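Side-chain contacts in putative uncharacterized protein (Chaetomium thermophilum, PDB 4XRI), which serves as an importin-beta nuclear transport receptor for the import of various protein cargoes and probably binds a small GTPase: residues M426-S431 / L466-M471; N486-F491 / L534-Q539; H505-V510 / L546-S551; L514-P519 / S524-A529. The protein carries 2 engineered substitutions. All blocks are in the same frame, centred on the assembly; numbering follows the deposited sequence.

Interaction 1: M426-S431 / L466-M471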
loop_
_atom_site.group_PDB
_atom_site.type_symbol
_atom_site.label_atom_id
_atom_site.label_comp_id
_atom_site.label_asym_id
_atom_site.label_seq_id
_atom_site.Cartn_x
_atom_site.Cartn_y
_atom_site.Cartn_z
ATOM N N MET A 426 32.415 -12.872 -0.228
ATOM C CA MET A 426 32.295 -11.467 0.147
ATOM C C MET A 426 31.682 -11.297 1.537
ATOM O O MET A 426 31.719 -10.210 2.112
ATOM C CB MET A 426 31.453 -10.713 -0.885
ATOM C CG MET A 426 31.884 -9.273 -1.128
ATOM S SD MET A 426 33.408 -9.177 -2.081
ATOM C CE MET A 426 33.138 -10.501 -3.256
ATOM N N MET A 427 31.118 -12.377 2.070
ATOM C CA MET A 427 30.521 -12.358 3.401
ATOM C C MET A 427 31.582 -12.234 4.490
ATOM O O MET A 427 31.263 -11.961 5.646
ATOM C CB MET A 427 29.681 -13.619 3.627
ATOM C CG MET A 427 28.442 -13.700 2.750
ATOM S SD MET A 427 27.117 -12.613 3.317
ATOM C CE MET A 427 26.568 -13.498 4.772
ATOM N N GLU A 428 32.842 -12.434 4.119
ATOM C CA GLU A 428 33.946 -12.306 5.064
ATOM C C GLU A 428 34.701 -10.996 4.870
ATOM O O GLU A 428 35.841 -10.851 5.312
ATOM C CB GLU A 428 34.907 -13.489 4.929
ATOM C CG GLU A 428 34.389 -14.775 5.553
ATOM C CD GLU A 428 34.239 -14.670 7.059
ATOM O OE1 GLU A 428 35.021 -13.926 7.686
ATOM O OE2 GLU A 428 33.336 -15.328 7.615
ATOM N N ASP A 429 34.058 -10.043 4.204
ATOM C CA ASP A 429 34.663 -8.741 3.955
ATOM C C ASP A 429 34.835 -7.972 5.261
ATOM O O ASP A 429 34.065 -8.162 6.201
ATOM C CB ASP A 429 33.810 -7.936 2.971
ATOM C CG ASP A 429 34.566 -6.777 2.355
ATOM O OD1 ASP A 429 35.064 -6.934 1.221
ATOM O OD2 ASP A 429 34.663 -5.714 3.003
ATOM N N GLU A 430 35.849 -7.114 5.318
ATOM C CA GLU A 430 36.094 -6.304 6.509
ATOM C C GLU A 430 34.915 -5.384 6.778
ATOM O O GLU A 430 34.413 -5.304 7.898
ATOM C CB GLU A 430 37.365 -5.463 6.361
ATOM C CG GLU A 430 38.663 -6.239 6.306
ATOM C CD GLU A 430 39.858 -5.327 6.085
ATOM O OE1 GLU A 430 39.648 -4.130 5.789
ATOM O OE2 GLU A 430 41.006 -5.801 6.218
ATOM N N SER A 431 34.485 -4.687 5.733
ATOM C CA SER A 431 33.418 -3.703 5.838
ATOM C C SER A 431 32.077 -4.349 6.156
ATOM O O SER A 431 31.664 -5.305 5.501
ATOM C CB SER A 431 33.314 -2.896 4.544
ATOM O OG SER A 431 32.225 -1.988 4.593
ATOM N N LEU A 466 25.228 -17.033 5.986
ATOM C CA LEU A 466 24.084 -16.228 6.394
ATOM C C LEU A 466 23.814 -16.384 7.886
ATOM O O LEU A 466 23.546 -15.403 8.580
ATOM C CB LEU A 466 22.847 -16.614 5.584
ATOM C CG LEU A 466 22.960 -16.342 4.083
ATOM C CD1 LEU A 466 21.893 -17.100 3.327
ATOM C CD2 LEU A 466 22.868 -14.855 3.795
ATOM N N PHE A 467 23.889 -17.619 8.376
ATOM C CA PHE A 467 23.702 -17.878 9.799
ATOM C C PHE A 467 24.841 -17.287 10.619
ATOM O O PHE A 467 24.612 -16.735 11.694
ATOM C CB PHE A 467 23.587 -19.378 10.073
ATOM C CG PHE A 467 22.175 -19.893 10.028
ATOM C CD1 PHE A 467 21.795 -20.836 9.089
ATOM C CD2 PHE A 467 21.227 -19.425 10.921
ATOM C CE1 PHE A 467 20.496 -21.309 9.047
ATOM C CE2 PHE A 467 19.927 -19.891 10.884
ATOM C CZ PHE A 467 19.561 -20.835 9.946
ATOM N N ASN A 468 26.062 -17.406 10.108
ATOM C CA ASN A 468 27.222 -16.814 10.764
ATOM C C ASN A 468 27.043 -15.310 10.918
ATOM O O ASN A 468 27.370 -14.736 11.957
ATOM C CB ASN A 468 28.500 -17.115 9.978
ATOM C CG ASN A 468 29.746 -16.610 10.678
ATOM O OD1 ASN A 468 30.381 -15.655 10.230
ATOM N ND2 ASN A 468 30.099 -17.247 11.788
ATOM N N GLY A 469 26.510 -14.682 9.876
ATOM C CA GLY A 469 26.221 -13.261 9.905
ATOM C C GLY A 469 25.106 -12.931 10.877
ATOM O O GLY A 469 25.204 -11.973 11.643
ATOM N N LEU A 470 24.044 -13.731 10.847
ATOM C CA LEU A 470 22.894 -13.517 11.719
ATOM C C LEU A 470 23.258 -13.638 13.195
ATOM O O LEU A 470 22.804 -12.846 14.022
ATOM C CB LEU A 470 21.776 -14.509 11.383
ATOM C CG LEU A 470 20.604 -14.585 12.367
ATOM C CD1 LEU A 470 19.930 -13.232 12.521
ATOM C CD2 LEU A 470 19.598 -15.638 11.928
ATOM N N MET A 471 24.085 -14.625 13.519
ATOM C CA MET A 471 24.371 -14.945 14.912
ATOM C C MET A 471 25.492 -14.099 15.517
ATOM O O MET A 471 25.672 -14.089 16.736
ATOM C CB MET A 471 24.714 -16.432 15.044
ATOM C CG MET A 471 23.594 -17.362 14.584
ATOM S SD MET A 471 24.011 -19.115 14.688
ATOM C CE MET A 471 24.045 -19.352 16.462
#
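Met427 reaches across to Leu466 with its methyl end. Its CB points toward helix 455-472, but neither CB nor CG comes within touching distance of segment 466-471. CG lies beside the backbone N (chi1 -67°), and the chain bends again at chi2 and chi3. Met427 SD is still 4.8 Å from Leu466 CD2. Met427 CE makes the touch: it lies 4.0 Å from Leu466 N and 4.1 Å from Leu466 CD2. The Leu466 CA-CB bond points away from the loop, but the CD2 branch turns back to meet the methyl. Leu466 also packs on Ala483 and Leu484 of helix 477-490, while Met427 rests on Thr438 and Met476.

The outer edge of the contact is polar. The Glu428 and Asn468 side chains cross at about a right angle, with carboxylate and amide planes 40° apart. Glu428 OE2 faces Asn468 OD1 at 4.0 Å, oxygen to oxygen.

An Asx turn helps shape the loop: Asp429 OD2 accepts from Ser431 N at 2.9 Å through its anti lone pair. Outside the loop, Arg393 forms a salt bridge with Asp429 OD1. Ser431 is the N-cap of helix 432-449.

This is plain packing between an inter-helix loop and a later helix of the HEAT-repeat solenoid. The methyl contact probably carries most of the attraction, and the two oxygens at the exposed margin are likely to add little.

Interaction 2: N486-F491 / L534-Q539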
loop_
_atom_site.group_PDB
_atom_site.type_symbol
_atom_site.label_atom_id
_atom_site.label_comp_id
_atom_site.label_asym_id
_atom_site.label_seq_id
_atom_site.Cartn_x
_atom_site.Cartn_y
_atom_site.Cartn_z
ATOM N N ASN A 486 13.983 -16.594 1.931
ATOM C CA ASN A 486 13.931 -16.876 0.498
ATOM C C ASN A 486 14.355 -18.304 0.177
ATOM O O ASN A 486 13.680 -19.009 -0.568
ATOM C CB ASN A 486 14.817 -15.894 -0.276
ATOM C CG ASN A 486 14.172 -14.532 -0.444
ATOM O OD1 ASN A 486 12.948 -14.414 -0.491
ATOM N ND2 ASN A 486 14.995 -13.496 -0.544
ATOM N N ILE A 487 15.478 -18.716 0.755
ATOM C CA ILE A 487 16.022 -20.055 0.561
ATOM C C ILE A 487 15.062 -21.141 1.037
ATOM O O ILE A 487 14.835 -22.134 0.341
ATOM C CB ILE A 487 17.360 -20.207 1.298
ATOM C CG1 ILE A 487 18.417 -19.314 0.652
ATOM C CG2 ILE A 487 17.811 -21.657 1.305
ATOM C CD1 ILE A 487 19.628 -19.109 1.518
ATOM N N ALA A 488 14.500 -20.944 2.227
ATOM C CA ALA A 488 13.526 -21.878 2.781
ATOM C C ALA A 488 12.304 -21.997 1.873
ATOM O O ALA A 488 11.743 -23.080 1.707
ATOM C CB ALA A 488 13.111 -21.444 4.178
ATOM N N GLU A 489 11.904 -20.877 1.282
ATOM C CA GLU A 489 10.766 -20.850 0.369
ATOM C C GLU A 489 11.074 -21.547 -0.954
ATOM O O GLU A 489 10.220 -22.232 -1.516
ATOM C CB GLU A 489 10.330 -19.407 0.100
ATOM C CG GLU A 489 9.638 -18.731 1.272
ATOM C CD GLU A 489 9.408 -17.250 1.034
ATOM O OE1 GLU A 489 9.726 -16.767 -0.074
ATOM O OE2 GLU A 489 8.913 -16.568 1.958
ATOM N N ARG A 490 12.296 -21.366 -1.445
ATOM C CA ARG A 490 12.675 -21.862 -2.765
ATOM C C ARG A 490 13.132 -23.321 -2.763
ATOM O O ARG A 490 13.049 -24.003 -3.784
ATOM C CB ARG A 490 13.781 -20.984 -3.354
ATOM C CG ARG A 490 13.375 -19.537 -3.579
ATOM C CD ARG A 490 12.266 -19.421 -4.605
ATOM N NE ARG A 490 11.619 -18.113 -4.553
ATOM C CZ ARG A 490 10.693 -17.703 -5.412
ATOM N NH1 ARG A 490 10.308 -18.499 -6.402
ATOM N NH2 ARG A 490 10.154 -16.497 -5.285
ATOM N N PHE A 491 13.625 -23.798 -1.625
ATOM C CA PHE A 491 14.085 -25.181 -1.519
ATOM C C PHE A 491 13.156 -26.004 -0.635
ATOM O O PHE A 491 13.605 -26.782 0.207
ATOM C CB PHE A 491 15.513 -25.235 -0.973
ATOM C CG PHE A 491 16.537 -24.622 -1.889
ATOM C CD1 PHE A 491 17.234 -25.406 -2.793
ATOM C CD2 PHE A 491 16.802 -23.263 -1.845
ATOM C CE1 PHE A 491 18.176 -24.847 -3.635
ATOM C CE2 PHE A 491 17.742 -22.698 -2.685
ATOM C CZ PHE A 491 18.431 -23.491 -3.582
ATOM N N LEU A 534 12.422 -18.811 11.375
ATOM C CA LEU A 534 12.059 -20.093 11.962
ATOM C C LEU A 534 10.670 -20.535 11.513
ATOM O O LEU A 534 10.448 -21.709 11.213
ATOM C CB LEU A 534 12.123 -20.009 13.488
ATOM C CG LEU A 534 11.822 -21.297 14.256
ATOM C CD1 LEU A 534 12.663 -22.442 13.712
ATOM C CD2 LEU A 534 12.071 -21.102 15.743
ATOM N N SER A 535 9.744 -19.585 11.466
ATOM C CA SER A 535 8.391 -19.854 10.999
ATOM C C SER A 535 8.396 -20.396 9.570
ATOM O O SER A 535 7.728 -21.384 9.272
ATOM C CB SER A 535 7.536 -18.586 11.078
ATOM O OG SER A 535 6.267 -18.798 10.482
ATOM N N VAL A 536 9.152 -19.739 8.697
ATOM C CA VAL A 536 9.201 -20.090 7.281
ATOM C C VAL A 536 9.905 -21.428 7.057
ATOM O O VAL A 536 9.522 -22.201 6.176
ATOM C CB VAL A 536 9.907 -18.982 6.466
ATOM C CG1 VAL A 536 10.115 -19.412 5.024
ATOM C CG2 VAL A 536 9.103 -17.693 6.529
ATOM N N PHE A 537 10.924 -21.704 7.865
ATOM C CA PHE A 537 11.596 -23.001 7.823
ATOM C C PHE A 537 10.621 -24.123 8.166
ATOM O O PHE A 537 10.633 -25.183 7.541
ATOM C CB PHE A 537 12.789 -23.027 8.783
ATOM C CG PHE A 537 14.104 -22.710 8.127
ATOM C CD1 PHE A 537 14.448 -21.403 7.824
ATOM C CD2 PHE A 537 14.998 -23.720 7.821
ATOM C CE1 PHE A 537 15.659 -21.112 7.224
ATOM C CE2 PHE A 537 16.208 -23.437 7.224
ATOM C CZ PHE A 537 16.539 -22.131 6.923
ATOM N N VAL A 538 9.773 -23.875 9.159
ATOM C CA VAL A 538 8.773 -24.848 9.584
ATOM C C VAL A 538 7.723 -25.070 8.506
ATOM O O VAL A 538 7.394 -26.211 8.175
ATOM C CB VAL A 538 8.070 -24.406 10.884
ATOM C CG1 VAL A 538 6.822 -25.242 11.128
ATOM C CG2 VAL A 538 9.024 -24.510 12.057
ATOM N N GLN A 539 7.198 -23.971 7.968
ATOM C CA GLN A 539 6.181 -24.026 6.921
ATOM C C GLN A 539 6.614 -24.905 5.749
ATOM O O GLN A 539 5.811 -25.658 5.197
ATOM C CB GLN A 539 5.854 -22.618 6.409
ATOM C CG GLN A 539 5.188 -21.705 7.424
ATOM C CD GLN A 539 4.950 -20.311 6.876
ATOM O OE1 GLN A 539 5.038 -20.082 5.670
ATOM N NE2 GLN A 539 4.656 -19.366 7.763
#
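Ala488 CB sits over one face of the Phe537 ring, a CH-pi contact. Ala488 CB is 4.1 Å from the centroid of the Phe537 ring and 21° off the ring normal, so it lies toward the rim rather than above the middle. Phe537 CD1 is the nearest ring atom, at 3.9 Å from Ala488 CB. The Phe537 CA-CB bond points away from helix 477-490. Its chi1 of -96° brings the ring back so that its face covers the alanine methyl, and Leu502 also touches this ring.

Helices 477-490 and 524-539 run almost parallel, at 8° and 8.8 Å between the axes of the short segments. One helix, 503-516, separates them in the chain. Such parallel stacking of non-consecutive helices is how an alpha solenoid of HEAT repeats is built. The small Ala488 stands at the closest backbone approach, with its CA 5.5 Å from Phe537 CA.

The remaining contacts are aliphatic. Val536 CG1, anti to the backbone N, lies 3.7 Å from Ala488 CB. The same Val536 CG1 meets Glu489 CG at 3.8 Å. The carboxylate of Glu489 continues along an extended chain at the exposed margin. Ile487 packs on helix 455-472; Ser535 and Val538 pack on helix 573-597.

Interaction 3: H505-V510 / L546-S551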
loop_
_atom_site.group_PDB
_atom_site.type_symbol
_atom_site.label_atom_id
_atom_site.label_comp_id
_atom_site.label_asym_id
_atom_site.label_seq_id
_atom_site.Cartn_x
_atom_site.Cartn_y
_atom_site.Cartn_z
ATOM N N HIS A 505 19.887 -29.975 6.795
ATOM C CA HIS A 505 20.347 -28.787 7.508
ATOM C C HIS A 505 19.302 -28.270 8.491
ATOM O O HIS A 505 19.562 -27.322 9.232
ATOM C CB HIS A 505 20.705 -27.669 6.527
ATOM C CG HIS A 505 21.771 -28.039 5.544
ATOM N ND1 HIS A 505 21.505 -28.254 4.209
ATOM C CD2 HIS A 505 23.101 -28.225 5.699
ATOM C CE1 HIS A 505 22.628 -28.559 3.584
ATOM N NE2 HIS A 505 23.612 -28.549 4.465
ATOM N N PHE A 506 18.128 -28.896 8.492
ATOM C CA PHE A 506 16.978 -28.390 9.240
ATOM C C PHE A 506 17.231 -28.253 10.740
ATOM O O PHE A 506 17.058 -27.171 11.305
ATOM C CB PHE A 506 15.762 -29.291 9.015
ATOM C CG PHE A 506 14.494 -28.743 9.604
ATOM C CD1 PHE A 506 14.017 -29.208 10.818
ATOM C CD2 PHE A 506 13.784 -27.752 8.947
ATOM C CE1 PHE A 506 12.853 -28.699 11.363
ATOM C CE2 PHE A 506 12.618 -27.242 9.483
ATOM C CZ PHE A 506 12.153 -27.715 10.693
ATOM N N ASN A 507 17.634 -29.349 11.376
ATOM C CA ASN A 507 17.845 -29.363 12.823
ATOM C C ASN A 507 18.874 -28.337 13.281
ATOM O O ASN A 507 18.679 -27.664 14.293
ATOM C CB ASN A 507 18.263 -30.759 13.284
ATOM C CG ASN A 507 17.130 -31.760 13.199
ATOM O OD1 ASN A 507 16.079 -31.478 12.620
ATOM N ND2 ASN A 507 17.335 -32.938 13.773
ATOM N N GLN A 508 19.964 -28.220 12.529
ATOM C CA GLN A 508 21.003 -27.247 12.839
ATOM C C GLN A 508 20.469 -25.823 12.701
ATOM O O GLN A 508 20.752 -24.959 13.533
ATOM C CB GLN A 508 22.217 -27.449 11.930
ATOM C CG GLN A 508 23.356 -26.478 12.195
ATOM C CD GLN A 508 23.923 -26.613 13.595
ATOM O OE1 GLN A 508 24.615 -27.581 13.905
ATOM N NE2 GLN A 508 23.627 -25.642 14.450
ATOM N N SER A 509 19.699 -25.590 11.642
ATOM C CA SER A 509 19.097 -24.286 11.391
ATOM C C SER A 509 18.153 -23.886 12.521
ATOM O O SER A 509 18.203 -22.758 13.008
ATOM C CB SER A 509 18.348 -24.289 10.057
ATOM O OG SER A 509 19.243 -24.451 8.969
ATOM N N VAL A 510 17.299 -24.819 12.926
ATOM C CA VAL A 510 16.380 -24.607 14.041
ATOM C C VAL A 510 17.151 -24.300 15.318
ATOM O O VAL A 510 16.783 -23.408 16.084
ATOM C CB VAL A 510 15.468 -25.837 14.262
ATOM C CG1 VAL A 510 14.732 -25.732 15.590
ATOM C CG2 VAL A 510 14.491 -25.982 13.105
ATOM N N LEU A 546 9.345 -33.847 10.695
ATOM C CA LEU A 546 8.123 -33.674 11.481
ATOM C C LEU A 546 8.333 -33.857 12.984
ATOM O O LEU A 546 7.775 -33.110 13.787
ATOM C CB LEU A 546 7.042 -34.638 10.997
ATOM C CG LEU A 546 6.338 -34.220 9.709
ATOM C CD1 LEU A 546 5.175 -35.149 9.413
ATOM C CD2 LEU A 546 5.864 -32.780 9.802
ATOM N N SER A 547 9.136 -34.846 13.358
ATOM C CA SER A 547 9.435 -35.088 14.764
ATOM C C SER A 547 10.201 -33.913 15.366
ATOM O O SER A 547 10.016 -33.569 16.535
ATOM C CB SER A 547 10.229 -36.385 14.921
ATOM O OG SER A 547 11.257 -36.473 13.948
ATOM N N ALA A 548 11.051 -33.296 14.552
ATOM C CA ALA A 548 11.796 -32.112 14.965
ATOM C C ALA A 548 10.848 -30.933 15.181
ATOM O O ALA A 548 10.976 -30.195 16.157
ATOM C CB ALA A 548 12.864 -31.761 13.930
ATOM N N VAL A 549 9.898 -30.766 14.263
ATOM C CA VAL A 549 8.860 -29.742 14.380
ATOM C C VAL A 549 8.052 -29.926 15.661
ATOM O O VAL A 549 7.725 -28.958 16.353
ATOM C CB VAL A 549 7.900 -29.775 13.168
ATOM C CG1 VAL A 549 6.726 -28.828 13.379
ATOM C CG2 VAL A 549 8.644 -29.433 11.894
ATOM N N ALA A 550 7.734 -31.183 15.960
ATOM C CA ALA A 550 7.037 -31.548 17.189
ATOM C C ALA A 550 7.823 -31.095 18.418
ATOM O O ALA A 550 7.282 -30.433 19.305
ATOM C CB ALA A 550 6.796 -33.051 17.237
ATOM N N SER A 551 9.106 -31.451 18.453
ATOM C CA SER A 551 10.005 -31.036 19.529
ATOM C C SER A 551 10.105 -29.515 19.629
ATOM O O SER A 551 10.125 -28.957 20.725
ATOM C CB SER A 551 11.399 -31.634 19.324
ATOM O OG SER A 551 11.396 -33.036 19.537
#
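Phe506 and Asn507 both bear on the methyl of Ala548. The ring meets it edge-on, with Phe506 CE1 4.0 Å from Ala548 CB and the methyl near the ring plane. Asn507 brings its amide oxygen, OD1, to 3.5 Å from Ala548 CB. Further round the ring, Phe506 CZ approaches Val549 CG2 obliquely at 4.1 Å, and the two side chains cross at about a right angle.

The next shell sets the ring. With CG anti to the backbone N (chi1 -173°), Phe506 extends toward helix 546-567. Val510 CG2, one turn on, lies over one face of the Phe506 ring, 3.6 Å above its plane. Asn507 OD1 lies at the ring edge, in plane. Ala541 and Ser545 also touch Phe506.

On the far side of helix 503-516, Ser509 OG donates to His505 O at 2.9 Å from above the carbonyl plane. That carbonyl also accepts from Ser509 N. Val549 also packs on Thr593 and Leu597 of helix 573-597.

The segment axes come within 10.6 Å and run nearly parallel, crossing at -15°. Helix 524-539 lies between the two in sequence, and this side-by-side parallel packing is characteristic of the HEAT-repeat superhelix of importin beta.

Interaction 4: L514-P519 / S524-A529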
loop_
_atom_site.group_PDB
_atom_site.type_symbol
_atom_site.label_atom_id
_atom_site.label_comp_id
_atom_site.label_asym_id
_atom_site.label_seq_id
_atom_site.Cartn_x
_atom_site.Cartn_y
_atom_site.Cartn_z
ATOM N N LEU A 514 16.933 -20.802 17.313
ATOM C CA LEU A 514 16.540 -20.864 18.717
ATOM C C LEU A 514 17.618 -20.263 19.613
ATOM O O LEU A 514 17.317 -19.714 20.676
ATOM C CB LEU A 514 16.245 -22.308 19.135
ATOM C CG LEU A 514 14.864 -22.854 18.767
ATOM C CD1 LEU A 514 14.752 -24.332 19.104
ATOM C CD2 LEU A 514 13.780 -22.056 19.467
ATOM N N THR A 515 18.871 -20.356 19.175
ATOM C CA THR A 515 19.987 -19.814 19.941
ATOM C C THR A 515 19.978 -18.291 19.925
ATOM O O THR A 515 20.116 -17.651 20.964
ATOM C CB THR A 515 21.340 -20.313 19.402
ATOM O OG1 THR A 515 21.373 -21.746 19.436
ATOM C CG2 THR A 515 22.489 -19.756 20.235
ATOM N N VAL A 516 19.799 -17.716 18.741
ATOM C CA VAL A 516 19.847 -16.267 18.580
ATOM C C VAL A 516 18.615 -15.590 19.191
ATOM O O VAL A 516 18.673 -14.424 19.585
ATOM C CB VAL A 516 19.984 -15.879 17.083
ATOM C CG1 VAL A 516 18.753 -16.289 16.296
ATOM C CG2 VAL A 516 20.257 -14.389 16.927
ATOM N N THR A 517 17.510 -16.322 19.292
ATOM C CA THR A 517 16.294 -15.777 19.896
ATOM C C THR A 517 16.236 -16.041 21.400
ATOM O O THR A 517 15.337 -15.558 22.093
ATOM C CB THR A 517 15.016 -16.361 19.249
ATOM O OG1 THR A 517 15.085 -17.792 19.250
ATOM C CG2 THR A 517 14.855 -15.864 17.822
ATOM N N ALA A 518 17.201 -16.807 21.898
ATOM C CA ALA A 518 17.228 -17.212 23.305
ATOM C C ALA A 518 17.413 -16.070 24.319
ATOM O O ALA A 518 16.740 -16.066 25.350
ATOM C CB ALA A 518 18.312 -18.263 23.516
ATOM N N PRO A 519 18.326 -15.110 24.053
ATOM C CA PRO A 519 18.471 -14.053 25.061
ATOM C C PRO A 519 17.206 -13.223 25.237
ATOM O O PRO A 519 16.495 -12.969 24.267
ATOM C CB PRO A 519 19.612 -13.186 24.505
ATOM C CG PRO A 519 20.363 -14.080 23.600
ATOM C CD PRO A 519 19.329 -14.970 22.983
ATOM N N SER A 524 15.662 -6.675 19.934
ATOM C CA SER A 524 14.291 -7.118 19.714
ATOM C C SER A 524 13.987 -7.320 18.235
ATOM O O SER A 524 13.246 -8.229 17.865
ATOM C CB SER A 524 13.304 -6.117 20.317
ATOM O OG SER A 524 11.965 -6.513 20.068
ATOM N N THR A 525 14.567 -6.471 17.392
ATOM C CA THR A 525 14.332 -6.540 15.956
ATOM C C THR A 525 14.972 -7.789 15.352
ATOM O O THR A 525 14.426 -8.394 14.431
ATOM C CB THR A 525 14.871 -5.284 15.241
ATOM O OG1 THR A 525 14.276 -4.115 15.816
ATOM C CG2 THR A 525 14.551 -5.327 13.754
ATOM N N VAL A 526 16.133 -8.171 15.875
ATOM C CA VAL A 526 16.809 -9.381 15.419
ATOM C C VAL A 526 16.033 -10.614 15.866
ATOM O O VAL A 526 15.864 -11.568 15.104
ATOM C CB VAL A 526 18.253 -9.468 15.952
ATOM C CG1 VAL A 526 18.896 -10.786 15.543
ATOM C CG2 VAL A 526 19.071 -8.295 15.445
ATOM N N ARG A 527 15.568 -10.581 17.109
ATOM C CA ARG A 527 14.736 -11.646 17.655
ATOM C C ARG A 527 13.512 -11.886 16.778
ATOM O O ARG A 527 13.202 -13.022 16.418
ATOM C CB ARG A 527 14.299 -11.304 19.080
ATOM C CG ARG A 527 13.395 -12.351 19.711
ATOM C CD ARG A 527 12.876 -11.917 21.072
ATOM N NE ARG A 527 13.960 -11.619 22.004
ATOM C CZ ARG A 527 14.218 -10.408 22.488
ATOM N NH1 ARG A 527 13.464 -9.376 22.132
ATOM N NH2 ARG A 527 15.225 -10.230 23.331
ATOM N N THR A 528 12.827 -10.799 16.435
ATOM C CA THR A 528 11.627 -10.855 15.608
ATOM C C THR A 528 11.919 -11.409 14.219
ATOM O O THR A 528 11.212 -12.292 13.726
ATOM C CB THR A 528 10.988 -9.462 15.463
ATOM O OG1 THR A 528 10.544 -9.006 16.745
ATOM C CG2 THR A 528 9.802 -9.513 14.513
ATOM N N ALA A 529 12.969 -10.883 13.594
ATOM C CA ALA A 529 13.353 -11.299 12.251
ATOM C C ALA A 529 13.726 -12.778 12.208
ATOM O O ALA A 529 13.383 -13.484 11.261
ATOM C CB ALA A 529 14.503 -10.453 11.746
#
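Arg527 turns its guanidinium edge toward the backbone of Pro519. Arg527 NH2 donates to Pro519 O at 3.2 Å with an N-H...O angle of 164°. The oxygen lies nearly in the guanidinium plane, but the donor is tilted 34° from the carbonyl plane. The arginine chain leaves the helix straight and bends at chi3 (-58°), which folds the head over toward the loop. Arg527 NE lies 3.7 Å from Pro519 O and is buried without a polar partner in the model. A methionine here would probably leave Pro519 O without this donor and the end of the loop freer to shift.

Thr517 stands beside the arginine stem and packs with its methyl. Thr517 CG2 lies 3.6 Å from Arg527 O and 4.2 Å from Arg527 CG. The hydroxyl OG1 turns elsewhere, hydrogen-bonding to Leu513 O, four residues earlier, and to Arg559 NH1 of helix 546-567.

Val516 and Val526 meet at about a right angle. Val516 CG2, anti to the backbone N, touches Val526 CG1 at 4.1 Å. Ala530 lies close to both Val516 and Thr517.

The backbones are nearest at Thr517 and Arg527, whose CA atoms are 5.0 Å apart. Helices 503-516 and 524-539 run in roughly opposite directions. Such antiparallel packing of consecutive helices through a short loop is characteristic of HEAT-repeat solenoids.

How the interactions relate
Along the chain, interaction 1 closes before the others open. Interactions 2 and 3 interlock, their segments alternating, and interaction 4 is nested inside both loops. Helix 503-516 serves interactions 3 and 4, and helix 524-539 serves interactions 2 and 4. The centres of interactions 2 and 3 are about 12 Å apart, those of interactions 1 and 3 about 24 Å. Interactions 1 and 2 join where Leu466 CD1 meets Ile487 CD1 at 3.5 Å; Phe537 and Phe506 link interactions 2 and 3, and Leu470 and Val526 link 1 and 4. Interactions 2 and 3 join parallel helices, interaction 4 successive ones, and interaction 1 a loop to a helix; together they cover neighbouring parts of a flexible solenoid.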